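Local coordinates for APL1 (Anopheles gambiae, PDB 3O6N), which probably pairs with the leucine-rich repeat protein LRIM1 in a heterodimeric complex that regulates complement-like immunity in the mosquito, at residues Gln316-Glu321 against Lys334-His339; Leu287-Gln292 against Glu311-Gln316; Ser355-Phe360 against Gln380-Leu385. All coordinates share one frame; numbering follows the deposited sequence.

Contact 1: residues Gln316-Glu321 against Lys334-His339; sequences QFDRLE and KLSTHH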
loop_
_atom_site.group_PDB
_atom_site.type_symbol
_atom_site.label_atom_id
_atom_site.label_comp_id
_atom_site.label_asym_id
_atom_site.label_seq_id
_atom_site.Cartn_x
_atom_site.Cartn_y
_atom_site.Cartn_z
ATOM N N GLN A 316 -28.900 4.609 -7.017
ATOM C CA GLN A 316 -27.606 4.363 -6.391
ATOM C C GLN A 316 -27.287 5.463 -5.379
ATOM O O GLN A 316 -26.874 5.182 -4.252
ATOM C CB GLN A 316 -26.495 4.276 -7.444
ATOM C CG GLN A 316 -25.113 4.014 -6.859
ATOM C CD GLN A 316 -24.993 2.633 -6.239
ATOM O OE1 GLN A 316 -24.570 1.684 -6.896
ATOM N NE2 GLN A 316 -25.364 2.516 -4.967
ATOM N N PHE A 317 -27.481 6.713 -5.792
ATOM C CA PHE A 317 -27.192 7.869 -4.940
ATOM C C PHE A 317 -28.028 7.877 -3.660
ATOM O O PHE A 317 -27.542 8.266 -2.597
ATOM C CB PHE A 317 -27.444 9.173 -5.701
ATOM C CG PHE A 317 -26.530 9.392 -6.880
ATOM C CD1 PHE A 317 -25.306 8.754 -6.963
ATOM C CD2 PHE A 317 -26.904 10.248 -7.907
ATOM C CE1 PHE A 317 -24.468 8.963 -8.050
ATOM C CE2 PHE A 317 -26.075 10.462 -8.994
ATOM C CZ PHE A 317 -24.850 9.819 -9.063
ATOM N N ASP A 318 -29.286 7.461 -3.776
ATOM C CA ASP A 318 -30.237 7.499 -2.664
ATOM C C ASP A 318 -29.788 6.679 -1.461
ATOM O O ASP A 318 -30.216 6.940 -0.335
ATOM C CB ASP A 318 -31.612 6.991 -3.113
ATOM C CG ASP A 318 -32.452 8.060 -3.784
ATOM O OD1 ASP A 318 -32.166 9.262 -3.609
ATOM O OD2 ASP A 318 -33.420 7.688 -4.480
ATOM N N ARG A 319 -28.938 5.682 -1.705
ATOM C CA ARG A 319 -28.505 4.752 -0.666
ATOM C C ARG A 319 -27.158 5.120 -0.049
ATOM O O ARG A 319 -26.723 4.489 0.913
ATOM C CB ARG A 319 -28.388 3.339 -1.236
ATOM C CG ARG A 319 -29.587 2.857 -2.021
ATOM C CD ARG A 319 -29.324 1.464 -2.562
ATOM N NE ARG A 319 -28.989 0.533 -1.488
ATOM C CZ ARG A 319 -29.879 -0.226 -0.858
ATOM N NH1 ARG A 319 -31.158 -0.168 -1.200
ATOM N NH2 ARG A 319 -29.491 -1.046 0.110
ATOM N N LEU A 320 -26.490 6.122 -0.609
ATOM C CA LEU A 320 -25.145 6.477 -0.152
ATOM C C LEU A 320 -25.151 7.325 1.113
ATOM O O LEU A 320 -26.157 7.942 1.461
ATOM C CB LEU A 320 -24.393 7.222 -1.258
ATOM C CG LEU A 320 -24.160 6.452 -2.558
ATOM C CD1 LEU A 320 -23.578 7.384 -3.610
ATOM C CD2 LEU A 320 -23.234 5.271 -2.296
ATOM N N GLU A 321 -24.014 7.349 1.800
ATOM C CA GLU A 321 -23.820 8.262 2.912
ATOM C C GLU A 321 -22.940 9.420 2.458
ATOM O O GLU A 321 -23.122 10.549 2.898
ATOM C CB GLU A 321 -23.196 7.537 4.107
ATOM C CG GLU A 321 -24.130 6.520 4.749
ATOM C CD GLU A 321 -23.453 5.699 5.830
ATOM O OE1 GLU A 321 -22.307 6.030 6.202
ATOM O OE2 GLU A 321 -24.066 4.717 6.304
ATOM N N LYS A 334 -30.996 14.379 -8.913
ATOM C CA LYS A 334 -32.260 14.111 -8.239
ATOM C C LYS A 334 -32.053 13.180 -7.053
ATOM O O LYS A 334 -31.363 12.168 -7.163
ATOM C CB LYS A 334 -33.264 13.471 -9.202
ATOM C CG LYS A 334 -33.863 14.412 -10.226
ATOM C CD LYS A 334 -34.874 13.670 -11.092
ATOM C CE LYS A 334 -35.546 14.593 -12.093
ATOM N NZ LYS A 334 -36.491 13.839 -12.963
ATOM N N LEU A 335 -32.658 13.527 -5.923
ATOM C CA LEU A 335 -32.612 12.683 -4.738
ATOM C C LEU A 335 -34.027 12.464 -4.217
ATOM O O LEU A 335 -34.869 13.360 -4.293
ATOM C CB LEU A 335 -31.753 13.324 -3.645
ATOM C CG LEU A 335 -30.245 13.477 -3.878
ATOM C CD1 LEU A 335 -29.611 14.210 -2.706
ATOM C CD2 LEU A 335 -29.578 12.123 -4.082
ATOM N N SER A 336 -34.287 11.271 -3.695
ATOM C CA SER A 336 -35.574 10.964 -3.085
ATOM C C SER A 336 -35.674 11.628 -1.719
ATOM O O SER A 336 -34.659 11.970 -1.113
ATOM C CB SER A 336 -35.749 9.454 -2.932
ATOM O OG SER A 336 -35.768 8.810 -4.195
ATOM N N THR A 337 -36.899 11.793 -1.232
ATOM C CA THR A 337 -37.131 12.412 0.065
ATOM C C THR A 337 -36.417 11.644 1.174
ATOM O O THR A 337 -36.017 12.221 2.185
ATOM C CB THR A 337 -38.639 12.475 0.386
ATOM O OG1 THR A 337 -39.337 13.079 -0.710
ATOM C CG2 THR A 337 -38.884 13.290 1.646
ATOM N N HIS A 338 -36.244 10.345 0.967
ATOM C CA HIS A 338 -35.711 9.460 1.998
ATOM C C HIS A 338 -34.245 9.077 1.791
ATOM O O HIS A 338 -33.774 8.089 2.359
ATOM C CB HIS A 338 -36.557 8.190 2.066
ATOM C CG HIS A 338 -36.602 7.429 0.775
ATOM N ND1 HIS A 338 -35.570 6.623 0.350
ATOM C CD2 HIS A 338 -37.553 7.366 -0.187
ATOM C CE1 HIS A 338 -35.885 6.089 -0.819
ATOM N NE2 HIS A 338 -37.081 6.523 -1.166
ATOM N N HIS A 339 -33.520 9.849 0.986
ATOM C CA HIS A 339 -32.111 9.554 0.737
ATOM C C HIS A 339 -31.325 9.587 2.045
ATOM O O HIS A 339 -31.740 10.230 3.011
ATOM C CB HIS A 339 -31.515 10.549 -0.257
ATOM C CG HIS A 339 -31.291 11.912 0.323
ATOM N ND1 HIS A 339 -30.157 12.238 1.033
ATOM C CD2 HIS A 339 -32.066 13.023 0.315
ATOM C CE1 HIS A 339 -30.236 13.498 1.430
ATOM N NE2 HIS A 339 -31.383 13.995 1.008
#
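L335 is the first residue of 334-339 to lean on the turn at 316-321. Its CD2 branch rests 4.0 Å from F317 CB, and its CA lies 3.6 Å from D318 OD1. The other branch, CD1, sits over the centre of the H339 ring, within its own segment. S336 takes up both oxygens of the D318 carboxylate. The bond from S336 N to D318 OD1 is nearly straight (2.9 Å, 174°) and arrives on the syn side, 25° out of the carboxylate plane, whereas S336 OG donates to D318 OD2 at 2.6 Å from above that plane. D318 CG, beside its own backbone N (chi1 -84°), is thereby placed toward S336. These bonds join successive coils of a leucine-rich repeat solenoid: 316-321 leads into strand 322-324, and the later loop precedes strand 343-345, the next along the parallel row. Past S336 the chain reverses through a type I turn that H339 closes. H339 CA makes a CH···O contact of 3.4 Å with D318 O, which also bonds T340 OG1, and H339 CB lies 3.6 Å from D318 OD1. The imidazole turns away, its NE2 bonded to N362 O and its ND1 paired with the backbone of L341.

Contact 2: residues Leu287-Gln292 against Glu311-Gln316; sequences LNLYGQ and ERNQPQ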
loop_
_atom_site.group_PDB
_atom_site.type_symbol
_atom_site.label_atom_id
_atom_site.label_comp_id
_atom_site.label_asym_id
_atom_site.label_seq_id
_atom_site.Cartn_x
_atom_site.Cartn_y
_atom_site.Cartn_z
ATOM N N LEU A 287 -21.716 7.284 -16.664
ATOM C CA LEU A 287 -21.908 6.557 -15.418
ATOM C C LEU A 287 -23.257 5.854 -15.393
ATOM O O LEU A 287 -24.301 6.499 -15.480
ATOM C CB LEU A 287 -21.831 7.523 -14.237
ATOM C CG LEU A 287 -22.180 6.926 -12.874
ATOM C CD1 LEU A 287 -21.093 5.964 -12.435
ATOM C CD2 LEU A 287 -22.370 8.033 -11.841
ATOM N N ASN A 288 -23.241 4.533 -15.268
ATOM C CA ASN A 288 -24.480 3.787 -15.094
ATOM C C ASN A 288 -24.372 2.796 -13.948
ATOM O O ASN A 288 -23.857 1.691 -14.116
ATOM C CB ASN A 288 -24.883 3.056 -16.381
ATOM C CG ASN A 288 -26.181 2.280 -16.229
ATOM O OD1 ASN A 288 -26.637 2.023 -15.115
ATOM N ND2 ASN A 288 -26.784 1.899 -17.355
ATOM N N LEU A 289 -24.860 3.202 -12.782
ATOM C CA LEU A 289 -25.003 2.293 -11.655
ATOM C C LEU A 289 -26.484 2.134 -11.313
ATOM O O LEU A 289 -26.835 1.768 -10.192
ATOM C CB LEU A 289 -24.220 2.806 -10.438
ATOM C CG LEU A 289 -22.693 2.754 -10.554
ATOM C CD1 LEU A 289 -22.040 3.408 -9.338
ATOM C CD2 LEU A 289 -22.202 1.318 -10.735
ATOM N N TYR A 290 -27.349 2.414 -12.284
ATOM C CA TYR A 290 -28.791 2.270 -12.081
ATOM C C TYR A 290 -29.361 0.985 -12.686
ATOM O O TYR A 290 -30.411 0.512 -12.256
ATOM C CB TYR A 290 -29.561 3.496 -12.592
ATOM C CG TYR A 290 -29.147 3.993 -13.960
ATOM C CD1 TYR A 290 -29.786 3.547 -15.112
ATOM C CD2 TYR A 290 -28.129 4.931 -14.096
ATOM C CE1 TYR A 290 -29.412 4.012 -16.363
ATOM C CE2 TYR A 290 -27.748 5.400 -15.337
ATOM C CZ TYR A 290 -28.388 4.936 -16.467
ATOM O OH TYR A 290 -27.998 5.408 -17.699
ATOM N N GLY A 291 -28.671 0.424 -13.674
ATOM C CA GLY A 291 -29.057 -0.871 -14.213
ATOM C C GLY A 291 -29.110 -1.906 -13.102
ATOM O O GLY A 291 -30.040 -2.711 -13.021
ATOM N N GLN A 292 -28.091 -1.885 -12.248
ATOM C CA GLN A 292 -28.086 -2.673 -11.023
ATOM C C GLN A 292 -27.211 -1.977 -9.990
ATOM O O GLN A 292 -25.982 -2.082 -10.030
ATOM C CB GLN A 292 -27.586 -4.099 -11.276
ATOM C CG GLN A 292 -27.634 -4.990 -10.041
ATOM C CD GLN A 292 -27.243 -6.430 -10.334
ATOM O OE1 GLN A 292 -27.639 -6.998 -11.352
ATOM N NE2 GLN A 292 -26.457 -7.024 -9.441
ATOM N N GLU A 311 -28.216 12.008 -13.589
ATOM C CA GLU A 311 -29.443 11.985 -12.799
ATOM C C GLU A 311 -30.091 10.595 -12.719
ATOM O O GLU A 311 -30.692 10.235 -11.704
ATOM C CB GLU A 311 -30.418 13.043 -13.325
ATOM C CG GLU A 311 -31.873 12.712 -13.158
ATOM C CD GLU A 311 -32.763 13.730 -13.841
ATOM O OE1 GLU A 311 -32.442 14.938 -13.776
ATOM O OE2 GLU A 311 -33.770 13.319 -14.453
ATOM N N ARG A 312 -29.953 9.804 -13.777
ATOM C CA ARG A 312 -30.544 8.469 -13.787
ATOM C C ARG A 312 -29.963 7.565 -12.700
ATOM O O ARG A 312 -30.518 6.512 -12.397
ATOM C CB ARG A 312 -30.408 7.817 -15.165
ATOM C CG ARG A 312 -31.301 8.445 -16.212
ATOM C CD ARG A 312 -31.127 7.778 -17.566
ATOM N NE ARG A 312 -32.077 8.301 -18.546
ATOM C CZ ARG A 312 -32.136 7.903 -19.812
ATOM N NH1 ARG A 312 -31.288 6.983 -20.254
ATOM N NH2 ARG A 312 -33.036 8.427 -20.636
ATOM N N ASN A 313 -28.854 7.989 -12.102
ATOM C CA ASN A 313 -28.207 7.200 -11.060
ATOM C C ASN A 313 -28.852 7.367 -9.687
ATOM O O ASN A 313 -28.331 6.876 -8.688
ATOM C CB ASN A 313 -26.716 7.531 -10.985
ATOM C CG ASN A 313 -25.939 6.965 -12.158
ATOM O OD1 ASN A 313 -25.534 5.797 -12.150
ATOM N ND2 ASN A 313 -25.730 7.791 -13.178
ATOM N N GLN A 314 -29.988 8.059 -9.648
ATOM C CA GLN A 314 -30.704 8.307 -8.398
ATOM C C GLN A 314 -30.787 7.112 -7.439
ATOM O O GLN A 314 -30.506 7.256 -6.253
ATOM C CB GLN A 314 -32.111 8.848 -8.675
ATOM C CG GLN A 314 -32.897 9.147 -7.409
ATOM C CD GLN A 314 -34.231 9.808 -7.685
ATOM O OE1 GLN A 314 -34.574 10.094 -8.834
ATOM N NE2 GLN A 314 -34.995 10.052 -6.629
ATOM N N PRO A 315 -31.193 5.933 -7.944
ATOM C CA PRO A 315 -31.337 4.780 -7.048
ATOM C C PRO A 315 -30.033 4.397 -6.353
ATOM O O PRO A 315 -30.068 3.907 -5.225
ATOM C CB PRO A 315 -31.805 3.652 -7.983
ATOM C CG PRO A 315 -31.501 4.129 -9.369
ATOM C CD PRO A 315 -31.630 5.621 -9.316
ATOM N N GLN A 316 -28.900 4.609 -7.017
ATOM C CA GLN A 316 -27.606 4.363 -6.391
ATOM C C GLN A 316 -27.287 5.463 -5.379
ATOM O O GLN A 316 -26.874 5.182 -4.252
ATOM C CB GLN A 316 -26.495 4.276 -7.444
ATOM C CG GLN A 316 -25.113 4.014 -6.859
ATOM C CD GLN A 316 -24.993 2.633 -6.239
ATOM O OE1 GLN A 316 -24.570 1.684 -6.896
ATOM N NE2 GLN A 316 -25.364 2.516 -4.967
#
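Y290 and N313 have the closest CA atoms across the contact, 5.1 Å apart. The loop after strand 286-288 here meets the 3-10 turn of 311-313 where it passes into helix 314-317, on the next coil of the leucine-rich repeat solenoid. N313 holds the N-cap position, yet its side chain makes no capping bond and is spent across the contact instead. N313 OD1 accepts from L289 N at 2.8 Å, almost in line with its C=O, and N313 ND2 donates to L287 O at 3.0 Å, from above that carbonyl's plane; both N-H···O angles are 169°. V310 O takes a further bond from ND2. Y290 CG, set between the backbone N and carbonyl carbon (chi1 46°), starts the ring on its course between R312 CB and N288 OD1. R312 CB lies 3.7 Å from the centroid on one face, while N288 OD1, accepting from Y290 N (Asx turn) and from G291 N (Asx motif), sits over the centre of the other. Y290 CB touches P315 CG at 3.8 Å. Deeper in, the Q316 chain crosses L289, with CG 3.9 Å from L289 CB, and its OE1 goes on to I294 N. Because its oxygen meets an N-H and its nitrogen carbonyls, the buried N313 amide has a defined rotation and ties the main chain at L287 and L289 to the helix start through uncharged groups.

Contact 3: residues Ser355-Phe360 against Gln380-Leu385; sequences SLRALF and QLEHGL
F360 and H383 form the tight centre of this contact, with the buried L356 and L385 packed beside them. The two rings make an offset stack, their centroids 4.6 Å apart and their planes only 17° from parallel. The side chains slide past each other in opposite directions, and each CB therefore reaches the partner's ring: H383 CB stands 3.4 Å from the F360 centroid, over the middle of the face, while F360 CB lies over the imidazole toward its rim. L385 CD1 closes the edge of the phenyl ring, 3.8 Å from F360 CE2. Further in, L356 CD1 meets L385 CB at 3.9 Å.

The other side is looser, polar and turned to solvent: H383 and Q380 are exposed, R357 and E382 partly so. E382 CG, anti to the backbone N (chi1 -177°), packs on L356 CB, and beyond it the E382 and R357 side chains cross at about a right angle. The resulting salt bridge, R357 NE to E382 OE1 at 3.0 Å, is a weak hydrogen bond with an N-H···O angle of 132°; R357 NH2 has a second acidic partner in E389. E382 OE2 hangs over the imidazole face away from F360, where it may favour a protonated H383. A water spans the margin, donating to R357 O at 2.7 Å and lying equally close, at 2.7 Å, to H383 NE2.

H383 and G384 are the middle residues of a type I' turn that links strands 380-382 and 385-388 into a hairpin. The short helix and the two disulfides, C353-C387 and C375-C386, following the last repeat strand fit the cysteine-rich C-terminal cap of extracellular leucine-rich repeat domains.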
loop_
_atom_site.group_PDB
_atom_site.type_symbol
_atom_site.label_atom_id
_atom_site.label_comp_id
_atom_site.label_asym_id
_atom_site.label_seq_id
_atom_site.Cartn_x
_atom_site.Cartn_y
_atom_site.Cartn_z
ATOM N N SER A 355 -33.199 22.298 -11.291
ATOM C CA SER A 355 -32.745 21.069 -10.653
ATOM C C SER A 355 -32.225 21.337 -9.239
ATOM O O SER A 355 -32.503 20.575 -8.317
ATOM C CB SER A 355 -31.668 20.385 -11.495
ATOM O OG SER A 355 -31.382 19.097 -10.982
ATOM N N LEU A 356 -31.485 22.429 -9.068
ATOM C CA LEU A 356 -30.978 22.799 -7.748
ATOM C C LEU A 356 -32.096 23.166 -6.774
ATOM O O LEU A 356 -32.034 22.810 -5.597
ATOM C CB LEU A 356 -29.974 23.943 -7.850
ATOM C CG LEU A 356 -28.612 23.597 -8.441
ATOM C CD1 LEU A 356 -27.719 24.832 -8.420
ATOM C CD2 LEU A 356 -27.965 22.437 -7.670
ATOM N N ARG A 357 -33.115 23.875 -7.254
ATOM C CA ARG A 357 -34.243 24.215 -6.391
ATOM C C ARG A 357 -34.949 22.957 -5.899
ATOM O O ARG A 357 -35.284 22.845 -4.717
ATOM C CB ARG A 357 -35.228 25.148 -7.097
ATOM C CG ARG A 357 -34.694 26.555 -7.245
ATOM C CD ARG A 357 -35.701 27.484 -7.903
ATOM N NE ARG A 357 -34.987 28.529 -8.622
ATOM C CZ ARG A 357 -34.882 28.588 -9.943
ATOM N NH1 ARG A 357 -35.481 27.684 -10.706
ATOM N NH2 ARG A 357 -34.195 29.571 -10.499
ATOM N N ALA A 358 -35.170 22.008 -6.802
ATOM C CA ALA A 358 -35.792 20.743 -6.426
ATOM C C ALA A 358 -34.891 19.976 -5.464
ATOM O O ALA A 358 -35.352 19.437 -4.457
ATOM C CB ALA A 358 -36.087 19.901 -7.661
ATOM N N LEU A 359 -33.601 19.942 -5.773
ATOM C CA LEU A 359 -32.643 19.193 -4.962
ATOM C C LEU A 359 -32.704 19.625 -3.505
ATOM O O LEU A 359 -32.819 18.792 -2.605
ATOM C CB LEU A 359 -31.227 19.389 -5.493
ATOM C CG LEU A 359 -30.134 18.578 -4.790
ATOM C CD1 LEU A 359 -30.390 17.085 -4.959
ATOM C CD2 LEU A 359 -28.767 18.963 -5.327
ATOM N N PHE A 360 -32.646 20.936 -3.283
ATOM C CA PHE A 360 -32.570 21.485 -1.931
ATOM C C PHE A 360 -33.871 21.400 -1.126
ATOM O O PHE A 360 -33.926 21.833 0.022
ATOM C CB PHE A 360 -32.016 22.913 -1.954
ATOM C CG PHE A 360 -30.515 22.970 -1.964
ATOM C CD1 PHE A 360 -29.813 23.268 -0.805
ATOM C CD2 PHE A 360 -29.804 22.699 -3.120
ATOM C CE1 PHE A 360 -28.431 23.310 -0.807
ATOM C CE2 PHE A 360 -28.423 22.738 -3.129
ATOM C CZ PHE A 360 -27.733 23.045 -1.970
ATOM N N GLN A 380 -26.090 32.254 -12.044
ATOM C CA GLN A 380 -26.405 32.896 -10.778
ATOM C C GLN A 380 -26.317 31.848 -9.678
ATOM O O GLN A 380 -26.301 30.649 -9.956
ATOM C CB GLN A 380 -27.816 33.492 -10.816
ATOM C CG GLN A 380 -28.913 32.439 -10.933
ATOM C CD GLN A 380 -30.308 33.038 -10.963
ATOM O OE1 GLN A 380 -30.477 34.252 -10.892
ATOM N NE2 GLN A 380 -31.319 32.181 -11.066
ATOM N N LEU A 381 -26.258 32.297 -8.430
ATOM C CA LEU A 381 -26.250 31.375 -7.300
ATOM C C LEU A 381 -27.659 30.902 -6.956
ATOM O O LEU A 381 -28.589 31.708 -6.823
ATOM C CB LEU A 381 -25.611 32.029 -6.075
ATOM C CG LEU A 381 -24.104 32.273 -6.134
ATOM C CD1 LEU A 381 -23.663 33.119 -4.950
ATOM C CD2 LEU A 381 -23.338 30.953 -6.167
ATOM N N GLU A 382 -27.807 29.587 -6.842
ATOM C CA GLU A 382 -29.029 28.969 -6.350
ATOM C C GLU A 382 -28.607 28.062 -5.204
ATOM O O GLU A 382 -27.894 27.078 -5.412
ATOM C CB GLU A 382 -29.714 28.162 -7.457
ATOM C CG GLU A 382 -31.041 27.524 -7.054
ATOM C CD GLU A 382 -31.997 28.513 -6.408
ATOM O OE1 GLU A 382 -32.504 29.414 -7.112
ATOM O OE2 GLU A 382 -32.238 28.389 -5.189
ATOM N N HIS A 383 -29.024 28.417 -3.994
ATOM C CA HIS A 383 -28.581 27.711 -2.800
ATOM C C HIS A 383 -27.058 27.555 -2.779
ATOM O O HIS A 383 -26.531 26.476 -2.496
ATOM C CB HIS A 383 -29.281 26.357 -2.686
ATOM C CG HIS A 383 -30.767 26.463 -2.530
ATOM N ND1 HIS A 383 -31.358 27.102 -1.461
ATOM C CD2 HIS A 383 -31.780 26.008 -3.305
ATOM C CE1 HIS A 383 -32.673 27.037 -1.585
ATOM N NE2 HIS A 383 -32.954 26.379 -2.694
ATOM N N GLY A 384 -26.364 28.645 -3.096
ATOM C CA GLY A 384 -24.921 28.720 -2.942
ATOM C C GLY A 384 -24.125 28.076 -4.062
ATOM O O GLY A 384 -22.909 27.933 -3.959
ATOM N N LEU A 385 -24.805 27.694 -5.136
ATOM C CA LEU A 385 -24.160 27.002 -6.252
ATOM C C LEU A 385 -24.527 27.654 -7.585
ATOM O O LEU A 385 -25.680 28.017 -7.808
ATOM C CB LEU A 385 -24.569 25.527 -6.256
ATOM C CG LEU A 385 -24.107 24.731 -5.030
ATOM C CD1 LEU A 385 -25.044 23.572 -4.736
ATOM C CD2 LEU A 385 -22.679 24.244 -5.218
HETATM O O HOH W 1 -35.235 25.080 -3.221
#

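In the fold
The three contacts follow one another along the chain toward its C-terminal end, illustrating how a solenoid is built by adjacent units and then capped. Contacts 2 and 1, with centres 11 Å apart, share Q316 and helix 314-317, and a salt bridge between K334 NZ and E311 OE2 (3.1 Å) adds a charged tie. Contact 3 has its centre about 17 Å from that of contact 1 and joins it through leucines, L335 CD1 lying 3.7 Å from L359 CD1. Contacts 2 and 3 do not touch; their nearest atoms are about 5 Å apart. The side chains of H339 and L385 each lie about 13 Å from a NAG attached to the protein itself, not a pocket ligand.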